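Local coordinates for peptidase S9 prolyl oligopeptidase catalytic domain-containing protein (Pyrococcus horikoshii, PDB 4HXF) that probably acts as a serine peptidase of the acylaminoacyl peptidase type, pairing a beta-propeller with an alpha/beta-hydrolase domain in a self-compartmentalizing hexamer, at residues K397-Y409 and R592-K605. Residues are numbered along the deposited sequence; the frame is centred on the assembly and turned at random. Where two conformers were deposited one is given.
Sequences KYEMQLMASKGYY and RYKLFMEFFERKLK
Two helices of the alpha/beta-hydrolase domain pack through Y398, E399 and M403 on 398-405 against Y593, F596 and M597 on 592-605; their axes cross at -42°, 11.2 Å apart. R592 grips E399 end-on: NH1 and NH2 both reach OE2, at 2.8 and 2.9 Å, from opposite faces of the carboxylate plane, while NE is paired with E488. With CG of E399 anti to its carbonyl carbon (chi1 -66°), that CG lies over one face of the F596 ring. Y398 CD2 lies over the Y593 ring, 3.5 Å from CE2, with planes 43° apart. Y593 OH bonds R589 and a water that donates to E399 OE1; a leucine in place of Y593 would probably leave that water without one mate and Y398 without its flat partner. M403 SD meets the F596 ring edge and M597 CB (3.7 Å). Where a Schellman motif at G407 ends the first helix, K605 NZ bonds K406 O (2.7 Å), and E601 OE1 accepts from K605 NZ and Y408 OH, fixing both groups. Beneath the pair runs the central sheet: M403 and Y408 rest on strand 378-384, F596 and F600 on strand 484-488, while helix 613-617 packs against L595 and E598.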
loop_
_atom_site.group_PDB
_atom_site.type_symbol
_atom_site.label_atom_id
_atom_site.label_comp_id
_atom_site.label_asym_id
_atom_site.label_seq_id
_atom_site.Cartn_x
_atom_site.Cartn_y
_atom_site.Cartn_z
ATOM N N LYS A 397 -13.351 10.347 -41.362
ATOM C CA LYS A 397 -12.897 11.552 -40.581
ATOM C C LYS A 397 -13.985 11.975 -39.601
ATOM O O LYS A 397 -15.071 12.480 -39.968
ATOM C CB LYS A 397 -12.512 12.732 -41.447
ATOM C CG LYS A 397 -12.138 14.012 -40.617
ATOM C CD LYS A 397 -10.777 14.073 -40.012
ATOM C CE LYS A 397 -10.457 15.506 -39.426
ATOM N NZ LYS A 397 -9.358 15.463 -38.396
ATOM N N TYR A 398 -13.778 11.619 -38.337
ATOM C CA TYR A 398 -14.808 11.758 -37.303
ATOM C C TYR A 398 -15.434 13.138 -37.219
ATOM O O TYR A 398 -16.713 13.210 -37.228
ATOM C CB TYR A 398 -14.193 11.470 -35.964
ATOM C CG TYR A 398 -15.163 11.388 -34.802
ATOM C CD1 TYR A 398 -15.898 10.306 -34.580
ATOM C CD2 TYR A 398 -15.282 12.475 -33.930
ATOM C CE1 TYR A 398 -16.767 10.201 -33.506
ATOM C CE2 TYR A 398 -16.132 12.396 -32.887
ATOM C CZ TYR A 398 -16.845 11.254 -32.648
ATOM O OH TYR A 398 -17.660 11.148 -31.540
ATOM N N GLU A 399 -14.574 14.178 -37.271
ATOM C CA GLU A 399 -15.109 15.492 -37.084
ATOM C C GLU A 399 -16.051 15.856 -38.220
ATOM O O GLU A 399 -16.994 16.633 -38.041
ATOM C CB GLU A 399 -14.074 16.565 -36.999
ATOM C CG GLU A 399 -13.173 16.515 -35.818
ATOM C CD GLU A 399 -11.975 15.613 -36.007
ATOM O OE1 GLU A 399 -12.014 14.662 -36.823
ATOM O OE2 GLU A 399 -10.992 15.853 -35.248
ATOM N N MET A 400 -15.805 15.309 -39.449
ATOM C CA MET A 400 -16.638 15.693 -40.549
ATOM C C MET A 400 -17.995 15.100 -40.408
ATOM O O MET A 400 -18.997 15.712 -40.645
ATOM C CB MET A 400 -16.002 15.262 -41.883
ATOM C CG MET A 400 -14.698 16.023 -42.089
ATOM S SD MET A 400 -14.044 15.487 -43.734
ATOM C CE MET A 400 -12.660 16.630 -43.867
ATOM N N GLN A 401 -18.087 13.808 -40.039
ATOM C CA GLN A 401 -19.359 13.183 -39.790
ATOM C C GLN A 401 -20.122 13.790 -38.661
ATOM O O GLN A 401 -21.327 14.087 -38.779
ATOM C CB GLN A 401 -19.278 11.680 -39.573
ATOM C CG GLN A 401 -18.627 10.908 -40.702
ATOM C CD GLN A 401 -19.498 10.919 -41.932
ATOM O OE1 GLN A 401 -20.695 10.675 -41.824
ATOM N NE2 GLN A 401 -18.907 11.220 -43.084
ATOM N N LEU A 402 -19.401 14.084 -37.576
ATOM C CA LEU A 402 -19.984 14.706 -36.409
ATOM C C LEU A 402 -20.558 16.094 -36.737
ATOM O O LEU A 402 -21.739 16.345 -36.430
ATOM C CB LEU A 402 -18.892 14.933 -35.365
ATOM C CG LEU A 402 -19.274 15.673 -34.069
ATOM C CD1 LEU A 402 -20.421 15.103 -33.244
ATOM C CD2 LEU A 402 -17.966 15.932 -33.248
ATOM N N MET A 403 -19.791 16.941 -37.422
ATOM C CA MET A 403 -20.312 18.268 -37.746
ATOM C C MET A 403 -21.426 18.302 -38.766
ATOM O O MET A 403 -22.366 19.091 -38.725
ATOM C CB MET A 403 -19.203 19.273 -37.970
ATOM C CG MET A 403 -18.190 19.389 -36.874
ATOM S SD MET A 403 -18.858 19.791 -35.266
ATOM C CE MET A 403 -19.257 21.557 -35.446
ATOM N N ALA A 404 -21.349 17.340 -39.725
ATOM C CA ALA A 404 -22.449 17.198 -40.641
ATOM C C ALA A 404 -23.760 16.896 -39.921
ATOM O O ALA A 404 -24.827 17.436 -40.248
ATOM C CB ALA A 404 -22.173 16.078 -41.681
ATOM N N SER A 405 -23.650 16.009 -38.928
ATOM C CA SER A 405 -24.790 15.612 -38.130
ATOM C C SER A 405 -25.380 16.810 -37.324
ATOM O O SER A 405 -26.539 16.760 -36.971
ATOM C CB SER A 405 -24.490 14.463 -37.203
ATOM O OG SER A 405 -23.836 14.903 -36.041
ATOM N N LYS A 406 -24.564 17.798 -37.031
ATOM C CA LYS A 406 -24.979 18.995 -36.320
ATOM C C LYS A 406 -25.398 20.153 -37.243
ATOM O O LYS A 406 -25.587 21.274 -36.769
ATOM C CB LYS A 406 -23.880 19.460 -35.367
ATOM C CG LYS A 406 -23.582 18.385 -34.358
ATOM C CD LYS A 406 -22.429 18.757 -33.585
ATOM C CE LYS A 406 -22.776 19.899 -32.588
ATOM N NZ LYS A 406 -23.848 19.488 -31.600
ATOM N N GLY A 407 -25.571 19.898 -38.533
ATOM C CA GLY A 407 -26.258 20.851 -39.403
ATOM C C GLY A 407 -25.266 21.716 -40.196
ATOM O O GLY A 407 -25.661 22.764 -40.735
ATOM N N TYR A 408 -24.022 21.253 -40.328
ATOM C CA TYR A 408 -23.017 21.993 -41.120
ATOM C C TYR A 408 -22.688 21.338 -42.463
ATOM O O TYR A 408 -22.570 20.124 -42.541
ATOM C CB TYR A 408 -21.677 22.197 -40.386
ATOM C CG TYR A 408 -21.685 22.889 -39.040
ATOM C CD1 TYR A 408 -22.147 22.264 -37.877
ATOM C CD2 TYR A 408 -21.284 24.220 -38.936
ATOM C CE1 TYR A 408 -22.225 22.910 -36.658
ATOM C CE2 TYR A 408 -21.361 24.867 -37.688
ATOM C CZ TYR A 408 -21.771 24.224 -36.595
ATOM O OH TYR A 408 -21.806 24.872 -35.389
ATOM N N TYR A 409 -22.589 22.161 -43.488
ATOM C CA TYR A 409 -21.843 21.750 -44.679
ATOM C C TYR A 409 -20.393 21.535 -44.277
ATOM O O TYR A 409 -19.829 22.298 -43.497
ATOM C CB TYR A 409 -21.857 22.816 -45.771
ATOM C CG TYR A 409 -23.103 22.806 -46.651
ATOM C CD1 TYR A 409 -24.180 23.631 -46.339
ATOM C CD2 TYR A 409 -23.171 22.004 -47.790
ATOM C CE1 TYR A 409 -25.280 23.722 -47.195
ATOM C CE2 TYR A 409 -24.268 22.056 -48.623
ATOM C CZ TYR A 409 -25.317 22.923 -48.309
ATOM O OH TYR A 409 -26.382 22.920 -49.236
ATOM N N ARG A 592 -11.476 17.359 -26.372
ATOM C CA ARG A 592 -11.174 18.087 -27.599
ATOM C C ARG A 592 -12.349 18.126 -28.532
ATOM O O ARG A 592 -12.672 19.192 -29.091
ATOM C CB ARG A 592 -9.940 17.507 -28.328
ATOM C CG ARG A 592 -9.701 18.191 -29.654
ATOM C CD ARG A 592 -8.565 17.641 -30.445
ATOM N NE ARG A 592 -8.705 18.040 -31.865
ATOM C CZ ARG A 592 -9.523 17.487 -32.755
ATOM N NH1 ARG A 592 -9.605 17.985 -33.984
ATOM N NH2 ARG A 592 -10.228 16.403 -32.473
ATOM N N TYR A 593 -13.003 16.974 -28.758
ATOM C CA TYR A 593 -14.160 16.984 -29.644
ATOM C C TYR A 593 -15.263 17.913 -29.150
ATOM O O TYR A 593 -15.917 18.611 -29.956
ATOM C CB TYR A 593 -14.708 15.577 -29.894
ATOM C CG TYR A 593 -13.810 14.601 -30.665
ATOM C CD1 TYR A 593 -13.514 13.326 -30.141
ATOM C CD2 TYR A 593 -13.314 14.936 -31.868
ATOM C CE1 TYR A 593 -12.782 12.429 -30.905
ATOM C CE2 TYR A 593 -12.497 14.082 -32.618
ATOM C CZ TYR A 593 -12.256 12.802 -32.102
ATOM O OH TYR A 593 -11.491 11.914 -32.834
ATOM N N LYS A 594 -15.475 17.981 -27.829
ATOM C CA LYS A 594 -16.565 18.773 -27.310
ATOM C C LYS A 594 -16.197 20.272 -27.457
ATOM O O LYS A 594 -17.016 21.140 -27.871
ATOM C CB LYS A 594 -16.762 18.423 -25.847
ATOM C CG LYS A 594 -17.841 19.273 -25.200
ATOM C CD LYS A 594 -19.214 19.144 -25.856
ATOM C CE LYS A 594 -20.346 19.727 -24.999
ATOM N NZ LYS A 594 -21.702 19.767 -25.648
ATOM N N LEU A 595 -14.905 20.623 -27.222
ATOM C CA LEU A 595 -14.412 22.010 -27.465
ATOM C C LEU A 595 -14.600 22.431 -28.924
ATOM O O LEU A 595 -15.071 23.527 -29.231
ATOM C CB LEU A 595 -12.929 22.201 -27.105
ATOM C CG LEU A 595 -12.489 22.196 -25.646
ATOM C CD1 LEU A 595 -10.962 22.148 -25.537
ATOM C CD2 LEU A 595 -13.073 23.466 -24.987
ATOM N N PHE A 596 -14.214 21.527 -29.826
ATOM C CA PHE A 596 -14.265 21.787 -31.232
ATOM C C PHE A 596 -15.708 22.065 -31.626
ATOM O O PHE A 596 -16.022 23.069 -32.295
ATOM C CB PHE A 596 -13.724 20.555 -31.941
ATOM C CG PHE A 596 -13.665 20.618 -33.473
ATOM C CD1 PHE A 596 -12.474 20.899 -34.123
ATOM C CD2 PHE A 596 -14.777 20.284 -34.251
ATOM C CE1 PHE A 596 -12.407 20.955 -35.499
ATOM C CE2 PHE A 596 -14.703 20.258 -35.629
ATOM C CZ PHE A 596 -13.519 20.658 -36.254
ATOM N N MET A 597 -16.624 21.185 -31.244
ATOM C CA MET A 597 -17.988 21.368 -31.690
ATOM C C MET A 597 -18.613 22.605 -31.057
ATOM O O MET A 597 -19.316 23.339 -31.766
ATOM C CB MET A 597 -18.839 20.057 -31.554
ATOM C CG MET A 597 -19.092 19.565 -30.172
ATOM S SD MET A 597 -19.479 17.729 -30.115
ATOM C CE MET A 597 -21.047 18.035 -29.360
ATOM N N GLU A 598 -18.337 22.856 -29.794
ATOM C CA GLU A 598 -18.934 24.018 -29.171
ATOM C C GLU A 598 -18.415 25.359 -29.633
ATOM O O GLU A 598 -19.172 26.320 -29.735
ATOM C CB GLU A 598 -18.844 23.950 -27.645
ATOM C CG GLU A 598 -19.691 22.829 -27.040
ATOM C CD GLU A 598 -21.169 22.944 -27.407
ATOM O OE1 GLU A 598 -21.687 24.109 -27.386
ATOM O OE2 GLU A 598 -21.806 21.892 -27.782
ATOM N N PHE A 599 -17.150 25.418 -30.002
ATOM C CA PHE A 599 -16.581 26.666 -30.580
ATOM C C PHE A 599 -17.285 27.012 -31.863
ATOM O O PHE A 599 -17.743 28.114 -32.059
ATOM C CB PHE A 599 -15.089 26.592 -30.734
ATOM C CG PHE A 599 -14.445 27.914 -30.975
ATOM C CD1 PHE A 599 -14.245 28.775 -29.894
ATOM C CD2 PHE A 599 -14.106 28.331 -32.278
ATOM C CE1 PHE A 599 -13.625 29.995 -30.108
ATOM C CE2 PHE A 599 -13.586 29.595 -32.486
ATOM C CZ PHE A 599 -13.325 30.416 -31.393
ATOM N N PHE A 600 -17.501 26.023 -32.752
ATOM C CA PHE A 600 -18.238 26.321 -33.970
ATOM C C PHE A 600 -19.715 26.606 -33.723
ATOM O O PHE A 600 -20.250 27.520 -34.325
ATOM C CB PHE A 600 -18.088 25.194 -35.019
ATOM C CG PHE A 600 -16.804 25.278 -35.815
ATOM C CD1 PHE A 600 -15.915 24.207 -35.882
ATOM C CD2 PHE A 600 -16.405 26.474 -36.434
ATOM C CE1 PHE A 600 -14.792 24.259 -36.727
ATOM C CE2 PHE A 600 -15.181 26.544 -37.171
ATOM C CZ PHE A 600 -14.406 25.436 -37.288
ATOM N N GLU A 601 -20.362 25.899 -32.770
ATOM C CA GLU A 601 -21.762 26.193 -32.397
ATOM C C GLU A 601 -21.891 27.682 -31.971
ATOM O O GLU A 601 -22.875 28.301 -32.326
ATOM C CB GLU A 601 -22.199 25.276 -31.258
ATOM C CG GLU A 601 -22.445 23.791 -31.725
ATOM C CD GLU A 601 -23.680 23.648 -32.567
ATOM O OE1 GLU A 601 -23.581 23.651 -33.757
ATOM O OE2 GLU A 601 -24.747 23.650 -32.007
ATOM N N ARG A 602 -20.931 28.145 -31.175
ATOM C CA ARG A 602 -21.020 29.428 -30.499
ATOM C C ARG A 602 -20.335 30.588 -31.214
ATOM O O ARG A 602 -20.487 31.773 -30.736
ATOM C CB ARG A 602 -20.574 29.304 -29.035
ATOM C CG ARG A 602 -21.436 28.340 -28.222
ATOM C CD ARG A 602 -20.769 27.872 -26.955
ATOM N NE ARG A 602 -21.568 26.860 -26.284
ATOM C CZ ARG A 602 -22.495 27.061 -25.344
ATOM N NH1 ARG A 602 -22.828 28.267 -24.899
ATOM N NH2 ARG A 602 -23.086 25.966 -24.801
ATOM N N LYS A 603 -19.580 30.294 -32.301
ATOM C CA LYS A 603 -18.887 31.315 -33.000
ATOM C C LYS A 603 -19.222 31.358 -34.485
ATOM O O LYS A 603 -19.053 32.400 -35.154
ATOM C CB LYS A 603 -17.350 31.199 -32.762
ATOM C CG LYS A 603 -16.990 31.369 -31.271
ATOM C CD LYS A 603 -17.157 32.731 -30.703
ATOM C CE LYS A 603 -16.995 32.678 -29.203
ATOM N NZ LYS A 603 -17.285 33.981 -28.590
ATOM N N LEU A 604 -19.660 30.237 -35.005
ATOM C CA LEU A 604 -19.939 30.108 -36.432
ATOM C C LEU A 604 -21.447 29.982 -36.738
ATOM O O LEU A 604 -22.017 30.818 -37.463
ATOM C CB LEU A 604 -19.161 28.951 -37.113
ATOM C CG LEU A 604 -19.396 28.790 -38.594
ATOM C CD1 LEU A 604 -18.896 29.986 -39.438
ATOM C CD2 LEU A 604 -18.736 27.494 -39.119
ATOM N N LYS A 605 -22.094 28.971 -36.174
ATOM C CA LYS A 605 -23.515 28.787 -36.445
ATOM C C LYS A 605 -24.319 30.016 -35.959
ATOM O O LYS A 605 -25.236 30.508 -36.661
ATOM C CB LYS A 605 -23.972 27.505 -35.704
ATOM C CG LYS A 605 -25.428 27.193 -35.933
ATOM C CD LYS A 605 -25.930 25.962 -35.185
ATOM C CE LYS A 605 -25.619 24.637 -35.991
ATOM N NZ LYS A 605 -25.811 23.373 -35.163
HETATM O O HOH W 1 -10.638 12.629 -35.303
HETATM O O HOH W 2 -23.567 21.030 -29.535
#